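Local coordinates for uncharacterized protein (Peptoclostridium difficile 630, PDB 4YCS) that is of unknown function but, as a putative lipoprotein fragment related to PnrA-like substrate-binding proteins of ABC transporters, probably takes part in ligand binding or uptake, at residues 84-97 with 105-119. Numbering follows the deposited sequence.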
loop_
_atom_site.group_PDB
_atom_site.type_symbol
_atom_site.label_atom_id
_atom_site.label_comp_id
_atom_site.label_asym_id
_atom_site.label_seq_id
_atom_site.Cartn_x
_atom_site.Cartn_y
_atom_site.Cartn_z
ATOM N N ALA A 84 3.463 6.714 -9.530
ATOM C CA ALA A 84 2.465 5.977 -10.255
ATOM C C ALA A 84 2.316 6.394 -11.721
ATOM O O ALA A 84 1.930 5.568 -12.559
ATOM C CB ALA A 84 1.128 6.097 -9.545
ATOM N N LYS A 85 2.558 7.674 -12.010
ATOM C CA LYS A 85 2.604 8.166 -13.389
ATOM C C LYS A 85 3.706 7.497 -14.198
ATOM O O LYS A 85 3.540 7.349 -15.421
ATOM C CB LYS A 85 2.869 9.677 -13.413
ATOM C CG LYS A 85 1.714 10.541 -12.948
ATOM C CD LYS A 85 2.038 12.011 -13.252
ATOM C CE LYS A 85 1.239 12.979 -12.391
ATOM N NZ LYS A 85 -0.112 13.207 -12.973
ATOM N N LYS A 86 4.814 7.099 -13.537
ATOM C CA LYS A 86 5.993 6.560 -14.246
ATOM C C LYS A 86 5.869 5.042 -14.481
ATOM O O LYS A 86 6.658 4.451 -15.242
ATOM C CB LYS A 86 7.293 6.861 -13.469
ATOM C CG LYS A 86 7.581 8.332 -13.192
ATOM C CD LYS A 86 8.965 8.570 -12.560
ATOM C CE LYS A 86 9.081 7.998 -11.148
ATOM N NZ LYS A 86 10.162 8.574 -10.274
ATOM N N TYR A 87 4.884 4.400 -13.835
ATOM C CA TYR A 87 4.706 2.960 -13.960
ATOM C C TYR A 87 3.222 2.635 -14.151
ATOM O O TYR A 87 2.557 2.191 -13.198
ATOM C CB TYR A 87 5.310 2.243 -12.714
ATOM C CG TYR A 87 6.760 2.490 -12.518
ATOM C CD1 TYR A 87 7.694 1.765 -13.205
ATOM C CD2 TYR A 87 7.215 3.521 -11.705
ATOM C CE1 TYR A 87 9.055 2.031 -13.091
ATOM C CE2 TYR A 87 8.585 3.774 -11.534
ATOM C CZ TYR A 87 9.494 3.018 -12.248
ATOM O OH TYR A 87 10.831 3.201 -12.114
ATOM N N PRO A 88 2.691 2.907 -15.357
ATOM C CA PRO A 88 1.248 2.836 -15.558
ATOM C C PRO A 88 0.584 1.499 -15.321
ATOM O O PRO A 88 -0.582 1.501 -14.970
ATOM C CB PRO A 88 1.079 3.223 -17.039
ATOM C CG PRO A 88 2.311 3.959 -17.404
ATOM C CD PRO A 88 3.390 3.395 -16.563
ATOM N N LYS A 89 1.286 0.382 -15.561
ATOM C CA LYS A 89 0.751 -0.970 -15.306
ATOM C C LYS A 89 0.915 -1.403 -13.828
ATOM O O LYS A 89 0.419 -2.438 -13.428
ATOM C CB LYS A 89 1.396 -2.044 -16.212
ATOM C CG LYS A 89 0.719 -2.289 -17.544
ATOM C CD LYS A 89 -0.681 -2.848 -17.406
ATOM C CE LYS A 89 -0.771 -4.278 -17.873
ATOM N NZ LYS A 89 -2.176 -4.607 -18.228
ATOM N N GLN A 90 1.636 -0.637 -13.027
ATOM C CA GLN A 90 1.838 -1.027 -11.617
ATOM C C GLN A 90 0.575 -0.677 -10.826
ATOM O O GLN A 90 0.062 0.441 -10.925
ATOM C CB GLN A 90 3.000 -0.314 -11.007
ATOM C CG GLN A 90 3.227 -0.611 -9.522
ATOM C CD GLN A 90 3.559 -2.049 -9.251
ATOM O OE1 GLN A 90 4.487 -2.629 -9.818
ATOM N NE2 GLN A 90 2.781 -2.655 -8.383
ATOM N N GLN A 91 0.067 -1.645 -10.073
ATOM C CA GLN A 91 -1.093 -1.416 -9.223
ATOM C C GLN A 91 -0.647 -0.950 -7.883
ATOM O O GLN A 91 0.204 -1.566 -7.247
ATOM C CB GLN A 91 -1.968 -2.690 -9.063
ATOM C CG GLN A 91 -2.555 -3.204 -10.362
ATOM C CD GLN A 91 -3.416 -2.148 -11.031
ATOM O OE1 GLN A 91 -4.346 -1.605 -10.410
ATOM N NE2 GLN A 91 -3.101 -1.828 -12.299
ATOM N N PHE A 92 -1.289 0.118 -7.419
ATOM C CA PHE A 92 -1.039 0.666 -6.111
ATOM C C PHE A 92 -2.333 0.843 -5.296
ATOM O O PHE A 92 -3.428 0.906 -5.855
ATOM C CB PHE A 92 -0.470 2.025 -6.227
ATOM C CG PHE A 92 0.759 2.148 -7.042
ATOM C CD1 PHE A 92 2.006 2.133 -6.423
ATOM C CD2 PHE A 92 0.691 2.438 -8.395
ATOM C CE1 PHE A 92 3.148 2.360 -7.151
ATOM C CE2 PHE A 92 1.856 2.679 -9.122
ATOM C CZ PHE A 92 3.082 2.635 -8.483
ATOM N N ALA A 93 -2.170 0.922 -3.976
ATOM C CA ALA A 93 -3.260 1.218 -3.034
ATOM C C ALA A 93 -2.737 2.201 -2.016
ATOM O O ALA A 93 -1.560 2.153 -1.670
ATOM C CB ALA A 93 -3.781 -0.026 -2.346
ATOM N N ILE A 94 -3.591 3.130 -1.575
ATOM C CA ILE A 94 -3.229 4.022 -0.515
ATOM C C ILE A 94 -4.300 3.983 0.572
ATOM O O ILE A 94 -5.500 3.973 0.250
ATOM C CB ILE A 94 -2.957 5.431 -1.026
ATOM C CG1 ILE A 94 -2.363 6.268 0.102
ATOM C CG2 ILE A 94 -4.206 6.045 -1.697
ATOM C CD1 ILE A 94 -1.814 7.619 -0.357
ATOM N N ILE A 95 -3.855 3.876 1.827
ATOM C CA ILE A 95 -4.741 3.834 2.979
ATOM C C ILE A 95 -4.845 5.223 3.656
ATOM O O ILE A 95 -3.840 5.838 4.003
ATOM C CB ILE A 95 -4.301 2.796 3.967
ATOM C CG1 ILE A 95 -4.371 1.408 3.315
ATOM C CG2 ILE A 95 -5.183 2.832 5.224
ATOM C CD1 ILE A 95 -3.576 0.385 4.072
ATOM N N ASP A 96 -6.092 5.689 3.816
ATOM C CA ASP A 96 -6.442 6.936 4.533
ATOM C C ASP A 96 -6.240 8.178 3.679
ATOM O O ASP A 96 -5.828 9.223 4.166
ATOM C CB ASP A 96 -5.661 7.034 5.859
ATOM C CG ASP A 96 -6.265 8.083 6.850
ATOM O OD1 ASP A 96 -7.515 8.265 6.876
ATOM O OD2 ASP A 96 -5.461 8.693 7.598
ATOM N N TYR A 97 -6.536 8.064 2.389
ATOM C CA TYR A 97 -6.450 9.212 1.472
ATOM C C TYR A 97 -7.250 8.970 0.187
ATOM O O TYR A 97 -7.181 7.893 -0.437
ATOM C CB TYR A 97 -4.990 9.567 1.140
ATOM C CG TYR A 97 -4.892 10.827 0.331
ATOM C CD1 TYR A 97 -4.914 10.793 -1.057
ATOM C CD2 TYR A 97 -4.821 12.064 0.958
ATOM C CE1 TYR A 97 -4.850 11.958 -1.796
ATOM C CE2 TYR A 97 -4.750 13.235 0.226
ATOM C CZ TYR A 97 -4.776 13.172 -1.138
ATOM O OH TYR A 97 -4.703 14.319 -1.841
ATOM N N ASN A 105 -4.375 3.794 -11.682
ATOM C CA ASN A 105 -3.656 2.656 -11.071
ATOM C C ASN A 105 -3.557 2.754 -9.544
ATOM O O ASN A 105 -2.760 2.034 -8.926
ATOM C CB ASN A 105 -2.262 2.433 -11.727
ATOM C CG ASN A 105 -1.341 3.626 -11.619
ATOM O OD1 ASN A 105 -1.727 4.711 -11.209
ATOM N ND2 ASN A 105 -0.115 3.422 -11.992
ATOM N N ILE A 106 -4.346 3.643 -8.933
ATOM C CA ILE A 106 -4.310 3.805 -7.487
ATOM C C ILE A 106 -5.694 3.633 -6.901
ATOM O O ILE A 106 -6.606 4.374 -7.237
ATOM C CB ILE A 106 -3.715 5.152 -7.020
ATOM C CG1 ILE A 106 -2.294 5.345 -7.549
ATOM C CG2 ILE A 106 -3.745 5.230 -5.514
ATOM C CD1 ILE A 106 -1.578 6.612 -7.067
ATOM N N THR A 107 -5.834 2.658 -5.996
ATOM C CA THR A 107 -7.092 2.412 -5.264
ATOM C C THR A 107 -6.941 2.997 -3.895
ATOM O O THR A 107 -5.953 2.731 -3.207
ATOM C CB THR A 107 -7.382 0.908 -5.126
ATOM O OG1 THR A 107 -7.428 0.320 -6.416
ATOM C CG2 THR A 107 -8.701 0.659 -4.442
ATOM N N SER A 108 -7.929 3.794 -3.486
ATOM C CA SER A 108 -7.949 4.411 -2.199
ATOM C C SER A 108 -8.767 3.555 -1.227
ATOM O O SER A 108 -9.785 3.020 -1.582
ATOM C CB SER A 108 -8.575 5.823 -2.287
ATOM O OG SER A 108 -7.665 6.789 -2.774
ATOM N N ILE A 109 -8.313 3.453 0.005
ATOM C CA ILE A 109 -8.999 2.692 1.045
ATOM C C ILE A 109 -9.111 3.567 2.296
ATOM O O ILE A 109 -8.127 4.072 2.810
ATOM C CB ILE A 109 -8.195 1.440 1.477
ATOM C CG1 ILE A 109 -7.810 0.534 0.288
ATOM C CG2 ILE A 109 -8.954 0.675 2.555
ATOM C CD1 ILE A 109 -8.994 -0.011 -0.451
ATOM N N SER A 110 -10.302 3.701 2.817
ATOM C CA SER A 110 -10.492 4.512 4.021
ATOM C C SER A 110 -9.867 3.894 5.297
ATOM O O SER A 110 -9.555 2.707 5.343
ATOM C CB SER A 110 -11.960 4.675 4.248
ATOM O OG SER A 110 -12.521 3.413 4.435
ATOM N N TYR A 111 -9.710 4.704 6.334
ATOM C CA TYR A 111 -9.290 4.231 7.667
ATOM C C TYR A 111 -10.247 3.141 8.190
ATOM O O TYR A 111 -9.808 2.214 8.867
ATOM C CB TYR A 111 -9.222 5.422 8.649
ATOM C CG TYR A 111 -9.039 5.066 10.116
ATOM C CD1 TYR A 111 -7.763 4.857 10.656
ATOM C CD2 TYR A 111 -10.143 4.956 10.971
ATOM C CE1 TYR A 111 -7.597 4.546 12.000
ATOM C CE2 TYR A 111 -9.984 4.641 12.313
ATOM C CZ TYR A 111 -8.709 4.440 12.818
ATOM O OH TYR A 111 -8.546 4.126 14.145
ATOM N N GLU A 112 -11.538 3.254 7.849
ATOM C CA GLU A 112 -12.576 2.296 8.275
ATOM C C GLU A 112 -12.393 0.936 7.565
ATOM O O GLU A 112 -12.324 -0.126 8.182
ATOM C CB GLU A 112 -13.974 2.876 8.002
ATOM C CG GLU A 112 -14.483 3.818 9.112
ATOM C CD GLU A 112 -13.668 5.105 9.281
ATOM O OE1 GLU A 112 -12.978 5.524 8.308
ATOM O OE2 GLU A 112 -13.728 5.700 10.386
ATOM N N ASP A 113 -12.290 1.004 6.252
ATOM C CA ASP A 113 -12.114 -0.166 5.428
ATOM C C ASP A 113 -10.785 -0.882 5.735
ATOM O O ASP A 113 -10.699 -2.098 5.646
ATOM C CB ASP A 113 -12.242 0.248 3.947
ATOM C CG ASP A 113 -13.713 0.628 3.565
ATOM O OD1 ASP A 113 -14.614 0.235 4.303
ATOM O OD2 ASP A 113 -13.960 1.269 2.521
ATOM N N ASN A 114 -9.778 -0.122 6.155
ATOM C CA ASN A 114 -8.485 -0.665 6.584
ATOM C C ASN A 114 -8.613 -1.748 7.668
ATOM O O ASN A 114 -7.840 -2.715 7.675
ATOM C CB ASN A 114 -7.578 0.470 7.114
ATOM C CG ASN A 114 -6.130 0.027 7.369
ATOM O OD1 ASN A 114 -5.524 -0.641 6.543
ATOM N ND2 ASN A 114 -5.563 0.453 8.480
ATOM N N LYS A 115 -9.581 -1.587 8.574
ATOM C CA LYS A 115 -9.732 -2.508 9.720
ATOM C C LYS A 115 -11.022 -3.356 9.737
ATOM O O LYS A 115 -11.241 -4.094 10.676
ATOM C CB LYS A 115 -9.609 -1.733 11.032
ATOM C CG LYS A 115 -10.586 -0.579 11.177
ATOM C CD LYS A 115 -10.397 0.139 12.514
ATOM C CE LYS A 115 -11.222 1.414 12.589
ATOM N NZ LYS A 115 -12.684 1.157 12.639
ATOM N N SER A 116 -11.851 -3.258 8.703
ATOM C CA SER A 116 -13.113 -3.993 8.629
ATOM C C SER A 116 -13.020 -5.378 7.961
ATOM O O SER A 116 -14.034 -6.087 7.822
ATOM C CB SER A 116 -14.129 -3.159 7.863
ATOM O OG SER A 116 -13.841 -3.128 6.473
ATOM N N GLY A 117 -11.838 -5.757 7.495
ATOM C CA GLY A 117 -11.743 -6.954 6.633
ATOM C C GLY A 117 -11.784 -6.599 5.145
ATOM O O GLY A 117 -11.443 -7.396 4.290
ATOM N N TYR A 118 -12.185 -5.383 4.837
ATOM C CA TYR A 118 -12.254 -4.900 3.470
ATOM C C TYR A 118 -10.920 -4.893 2.804
ATOM O O TYR A 118 -10.839 -5.206 1.658
ATOM C CB TYR A 118 -12.802 -3.461 3.433
ATOM C CG TYR A 118 -13.009 -2.885 2.050
ATOM C CD1 TYR A 118 -11.985 -2.285 1.368
ATOM C CD2 TYR A 118 -14.246 -2.947 1.440
ATOM C CE1 TYR A 118 -12.182 -1.767 0.111
ATOM C CE2 TYR A 118 -14.447 -2.414 0.196
ATOM C CZ TYR A 118 -13.411 -1.812 -0.456
ATOM O OH TYR A 118 -13.605 -1.312 -1.724
ATOM N N LEU A 119 -9.876 -4.508 3.520
ATOM C CA LEU A 119 -8.568 -4.465 2.899
ATOM C C LEU A 119 -8.106 -5.852 2.489
ATOM O O LEU A 119 -7.606 -6.037 1.387
ATOM C CB LEU A 119 -7.536 -3.792 3.793
ATOM C CG LEU A 119 -6.148 -3.626 3.149
ATOM C CD1 LEU A 119 -6.220 -2.967 1.778
ATOM C CD2 LEU A 119 -5.220 -2.806 4.060
HETATM O O HOH W 1 -5.022 -0.304 -7.520
#
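N105 lays its amide beside the F92 ring, the two pointing the same way with their planes 85° apart, and CE2 of the ring meets ND2 at 3.6 Å. Chi1 of 59° sets CG between its own backbone N and carbonyl carbon, which aims ND2 at the 84-90 loop. From there ND2 donates to A84 O at 3.0 Å, with the acceptor close to the amide plane, and more weakly to Q90 O; the end of helix 77-84 is thus tied to the start of the outer strand. On the same face of the sheet, I106 sets CD1 against A84 CB and CG2 against I94 CG2, and L80 of helix 77-84 packs on I94 and I106.

Strands 91-95 and 106-109 end a five-stranded parallel α/β sheet, as in periplasmic-binding-protein folds, their ladder running from F92 N–N105 O to D96 N–I109 O. A water donates to F92 O and Q91 OE1 and accepts from T107 OG1, which also hydrogen-bonds K126 NZ. From within its strand, S108 OG donates to Y97 O, just past the end of 91-95, at 2.6 Å on a lone pair.

The opposite face carries I95, whose CD1 reaches L119 CD2 at 3.6 Å and N114 OD1 at 3.3 Å. That amide oxygen is buried without a polar partner, while ND2 of N114 hydrogen-bonds M24 O in helix 22-38. Beyond I95, D96 OD1 sits alongside Y111 CB and hydrogen-bonds a glycerol, probably from the crystallisation liquor.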